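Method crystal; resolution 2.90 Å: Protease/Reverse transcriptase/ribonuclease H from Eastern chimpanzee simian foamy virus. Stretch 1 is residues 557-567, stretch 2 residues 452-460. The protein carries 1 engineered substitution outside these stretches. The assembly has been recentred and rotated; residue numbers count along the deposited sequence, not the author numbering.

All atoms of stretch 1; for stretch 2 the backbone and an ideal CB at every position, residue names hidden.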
# COMPACT_ATOMS: atom_id res chain seq x y z
N ILE A 557 -7.64 1.66 25.67
CA ILE A 557 -6.81 0.53 25.27
C ILE A 557 -5.54 0.54 26.11
O ILE A 557 -4.93 1.59 26.32
CB ILE A 557 -6.49 0.58 23.76
CG1 ILE A 557 -7.78 0.68 22.95
CG2 ILE A 557 -5.69 -0.65 23.35
CD1 ILE A 557 -7.55 0.80 21.46
N GLN A 558 -5.20 -0.65 26.63
CA GLN A 558 -3.99 -0.86 27.46
C GLN A 558 -3.26 -2.08 26.90
O GLN A 558 -3.93 -3.05 26.51
CB GLN A 558 -4.35 -1.08 28.92
CG GLN A 558 -5.80 -0.73 29.26
CD GLN A 558 -6.14 -1.15 30.67
OE1 GLN A 558 -5.35 -1.79 31.35
NE2 GLN A 558 -7.33 -0.78 31.12
N PHE A 559 -1.92 -2.04 26.89
CA PHE A 559 -1.12 -3.13 26.35
C PHE A 559 -0.29 -3.77 27.46
O PHE A 559 0.43 -3.07 28.18
CB PHE A 559 -0.22 -2.63 25.23
CG PHE A 559 -0.97 -2.09 24.05
CD1 PHE A 559 -1.32 -0.75 24.00
CD2 PHE A 559 -1.33 -2.91 23.00
CE1 PHE A 559 -2.01 -0.24 22.92
CE2 PHE A 559 -2.02 -2.41 21.92
CZ PHE A 559 -2.37 -1.08 21.87
N HIS A 560 -0.39 -5.09 27.57
CA HIS A 560 0.32 -5.86 28.58
C HIS A 560 1.23 -6.88 27.93
O HIS A 560 0.88 -7.48 26.91
CB HIS A 560 -0.65 -6.58 29.52
CG HIS A 560 -1.08 -5.75 30.69
ND1 HIS A 560 -2.02 -4.75 30.59
CD2 HIS A 560 -0.70 -5.78 31.99
CE1 HIS A 560 -2.20 -4.20 31.78
NE2 HIS A 560 -1.41 -4.80 32.64
N TYR A 561 2.40 -7.08 28.53
CA TYR A 561 3.32 -8.13 28.09
C TYR A 561 2.82 -9.48 28.57
O TYR A 561 2.38 -9.63 29.71
CB TYR A 561 4.72 -7.87 28.63
CG TYR A 561 5.69 -9.02 28.43
CD1 TYR A 561 5.92 -9.56 27.17
CD2 TYR A 561 6.38 -9.56 29.51
CE1 TYR A 561 6.80 -10.60 27.00
CE2 TYR A 561 7.27 -10.60 29.34
CZ TYR A 561 7.47 -11.12 28.08
OH TYR A 561 8.36 -12.16 27.91
N ASP A 562 2.88 -10.47 27.68
CA ASP A 562 2.41 -11.82 27.98
C ASP A 562 3.55 -12.80 27.77
O ASP A 562 4.13 -12.86 26.69
CB ASP A 562 1.21 -12.18 27.10
CG ASP A 562 0.37 -13.28 27.69
OD1 ASP A 562 0.92 -14.10 28.45
OD2 ASP A 562 -0.85 -13.33 27.42
N LYS A 563 3.87 -13.56 28.82
CA LYS A 563 4.97 -14.51 28.77
C LYS A 563 4.57 -15.84 28.15
O LYS A 563 5.39 -16.48 27.49
CB LYS A 563 5.53 -14.75 30.17
CG LYS A 563 5.99 -13.49 30.89
CD LYS A 563 6.51 -13.81 32.28
CE LYS A 563 6.98 -12.55 32.99
NZ LYS A 563 7.51 -12.83 34.36
N THR A 564 3.32 -16.27 28.35
CA THR A 564 2.88 -17.56 27.84
C THR A 564 2.79 -17.59 26.32
O THR A 564 2.63 -18.68 25.75
CB THR A 564 1.52 -17.94 28.42
OG1 THR A 564 1.28 -19.33 28.17
CG2 THR A 564 0.42 -17.13 27.78
N LEU A 565 2.89 -16.44 25.65
CA LEU A 565 2.85 -16.42 24.20
C LEU A 565 4.12 -17.07 23.66
O LEU A 565 5.23 -16.67 24.04
CB LEU A 565 2.71 -15.00 23.69
CG LEU A 565 1.42 -14.31 24.13
CD1 LEU A 565 1.28 -12.96 23.47
CD2 LEU A 565 0.22 -15.17 23.83
N PRO A 566 4.01 -18.06 22.78
CA PRO A 566 5.21 -18.76 22.30
C PRO A 566 5.89 -18.02 21.16
O PRO A 566 5.38 -17.01 20.67
CB PRO A 566 4.65 -20.10 21.84
CG PRO A 566 3.29 -19.75 21.33
CD PRO A 566 2.78 -18.64 22.22
N GLU A 567 7.05 -18.53 20.73
CA GLU A 567 7.73 -17.98 19.58
C GLU A 567 7.15 -18.59 18.31
O GLU A 567 7.08 -19.81 18.17
CB GLU A 567 9.24 -18.24 19.66
CG GLU A 567 10.03 -17.59 18.54
CD GLU A 567 9.84 -16.09 18.49
OE1 GLU A 567 9.98 -15.44 19.55
OE2 GLU A 567 9.53 -15.55 17.41
N UNK A 452 -17.65 -8.03 30.81
CA UNK A 452 -16.21 -8.25 30.85
C UNK A 452 -15.52 -7.46 29.74
O UNK A 452 -16.06 -7.25 28.65
CB UNK A 452 -15.89 -9.74 30.72
N UNK A 453 -14.30 -7.02 30.03
CA UNK A 453 -13.51 -6.28 29.07
C UNK A 453 -13.00 -7.21 27.97
O UNK A 453 -12.95 -8.43 28.12
CB UNK A 453 -12.34 -5.58 29.77
N UNK A 454 -12.63 -6.61 26.84
CA UNK A 454 -12.21 -7.36 25.66
C UNK A 454 -10.71 -7.63 25.73
O UNK A 454 -9.91 -6.69 25.73
CB UNK A 454 -12.56 -6.60 24.38
N UNK A 455 -10.34 -8.91 25.79
CA UNK A 455 -8.95 -9.33 25.84
C UNK A 455 -8.54 -9.84 24.47
O UNK A 455 -9.23 -10.68 23.88
CB UNK A 455 -8.73 -10.40 26.91
N UNK A 456 -7.41 -9.35 23.96
CA UNK A 456 -6.90 -9.72 22.65
C UNK A 456 -5.46 -10.19 22.80
O UNK A 456 -4.61 -9.42 23.24
CB UNK A 456 -7.00 -8.55 21.67
N UNK A 457 -5.20 -11.43 22.43
CA UNK A 457 -3.85 -11.98 22.41
C UNK A 457 -3.35 -12.02 20.98
O UNK A 457 -4.00 -12.59 20.10
CB UNK A 457 -3.81 -13.38 23.04
N UNK A 458 -2.19 -11.40 20.74
CA UNK A 458 -1.69 -11.17 19.39
C UNK A 458 -0.29 -11.75 19.26
O UNK A 458 0.60 -11.43 20.07
CB UNK A 458 -1.69 -9.68 19.05
N UNK A 459 -0.10 -12.59 18.26
CA UNK A 459 1.21 -13.09 17.85
C UNK A 459 1.20 -13.19 16.33
O UNK A 459 0.14 -13.12 15.69
CB UNK A 459 1.53 -14.44 18.50
N UNK A 460 2.38 -13.33 15.73
CA UNK A 460 2.48 -13.38 14.28
C UNK A 460 3.55 -14.38 13.83
O UNK A 460 4.50 -14.67 14.56
CB UNK A 460 2.79 -11.99 13.73

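Position 452 lies outside the strand, with no stretch 1 atom near its ideal CB. Stretch 1 sets no preference here. The residue is Gln452, whose OE1 is hydrogen-bonded elsewhere in the structure.

Position 453 also has an ideal CB with no neighbour from stretch 1 within 5.5 Å, but its CA-to-CB bond points toward that stretch. A short side chain would leave the gap open. A long one, such as lysine, arginine, glutamine or glutamate, could reach the amide end of Gln558. The residue is Arg453. Its first three chi angles are m, t, m, and its NH1 comes to 3.7 Å from NE2 of Gln558. NH1 of Arg453 and NE2 of Gln558 are both donors and neither can accept, so this is a packing contact.

Positions 454, 455 and 456 have extended backbone angles, as expected in a strand. None has an ideal CB within 5.5 Å of stretch 1. The backbones are well apart here, with CA of Gln558 9.9 Å from CA of 455. Many residues would suit. They are Leu454, Val455 and Ile456, and none touches stretch 1.

Position 457 points toward stretch 1. Its ideal CB is 4.5 Å from CD2 of Leu565 and 5.3 Å from OD2 of Asp562. A leucine methyl and a carboxylate therefore lie within reach of one side chain. A long aliphatic chain suits the methyl and a positive end suits the carboxylate, so lysine or arginine fits well; a glutamine or methionine could also pack. The residue is Lys457, in an extended m, t, t, t conformation. Its CD packs 4.4 Å from CD2 of Leu565, and its CE lies 3.7 Å from OD2 of Asp562. NZ is 4.1 Å from the same OD2 of Asp562, too far for a salt bridge, though the opposite charges still favour the approach.

Position 458 points sideways, and its ideal CB finds no neighbour within 5.5 Å. Its backbone matters more: O of 458 is 3.8 Å from CD1 of Leu565, whatever the side chain. A beta-branched residue would suit the strand. The residue is Val458, chi1 t.

Position 459 points toward stretch 1, where the backbones draw closer: its CA is 7.4 Å from CA of Leu565. The ideal CB is 5.1 Å from O of Pro566 and 5.2 Å from CD1 of Leu565. That carbonyl calls for a donor two or more bonds beyond CB; asparagine or glutamine could reach, while the hydroxyl of serine or threonine would stop short. The residue is Asn459. Its ND2 donates a hydrogen bond to O of Pro566 at 2.7 Å, and also lies 4.1 Å from CB of Leu565. Its OD1 accepts a hydrogen bond from N of 460 at 2.8 Å, which helps hold the amide in place.

Position 460 is out of reach of stretch 1, which leaves the choice open. The residue is Thr460, with OG1 hydrogen-bonded elsewhere in the structure.

Stretch 2 (452-460) QRLVIKVNT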
# COMPACT_ATOMS: atom_id res chain seq x y z
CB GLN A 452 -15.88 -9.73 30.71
CG GLN A 452 -16.39 -10.59 31.85
CD GLN A 452 -15.78 -11.98 31.86
OE1 GLN A 452 -14.82 -12.25 31.12
NE2 GLN A 452 -16.32 -12.86 32.68
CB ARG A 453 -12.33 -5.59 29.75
CG ARG A 453 -12.75 -4.62 30.85
CD ARG A 453 -11.54 -3.99 31.52
NE ARG A 453 -10.71 -4.98 32.20
CZ ARG A 453 -9.58 -4.69 32.83
NH1 ARG A 453 -9.14 -3.44 32.87
NH2 ARG A 453 -8.88 -5.65 33.42
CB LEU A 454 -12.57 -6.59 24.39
CG LEU A 454 -13.03 -7.39 23.16
CD1 LEU A 454 -13.45 -6.44 22.05
CD2 LEU A 454 -11.94 -8.34 22.67
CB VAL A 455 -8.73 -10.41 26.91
CG1 VAL A 455 -7.37 -11.08 26.72
CG2 VAL A 455 -8.83 -9.80 28.30
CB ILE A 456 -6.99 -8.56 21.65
CG1 ILE A 456 -8.39 -7.97 21.62
CG2 ILE A 456 -6.59 -9.02 20.26
CD1 ILE A 456 -8.51 -6.74 20.76
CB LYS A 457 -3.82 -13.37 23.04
CG LYS A 457 -4.17 -13.39 24.52
CD LYS A 457 -3.98 -14.78 25.12
CE LYS A 457 -4.14 -14.76 26.63
NZ LYS A 457 -3.86 -16.10 27.22
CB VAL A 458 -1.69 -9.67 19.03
CG1 VAL A 458 -1.21 -9.48 17.60
CG2 VAL A 458 -3.07 -9.08 19.20
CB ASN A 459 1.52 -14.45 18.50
CG ASN A 459 3.01 -14.68 18.68
OD1 ASN A 459 3.83 -14.14 17.94
ND2 ASN A 459 3.37 -15.49 19.67
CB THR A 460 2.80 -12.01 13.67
OG1 THR A 460 2.48 -12.02 12.27
CG2 THR A 460 4.28 -11.68 13.82
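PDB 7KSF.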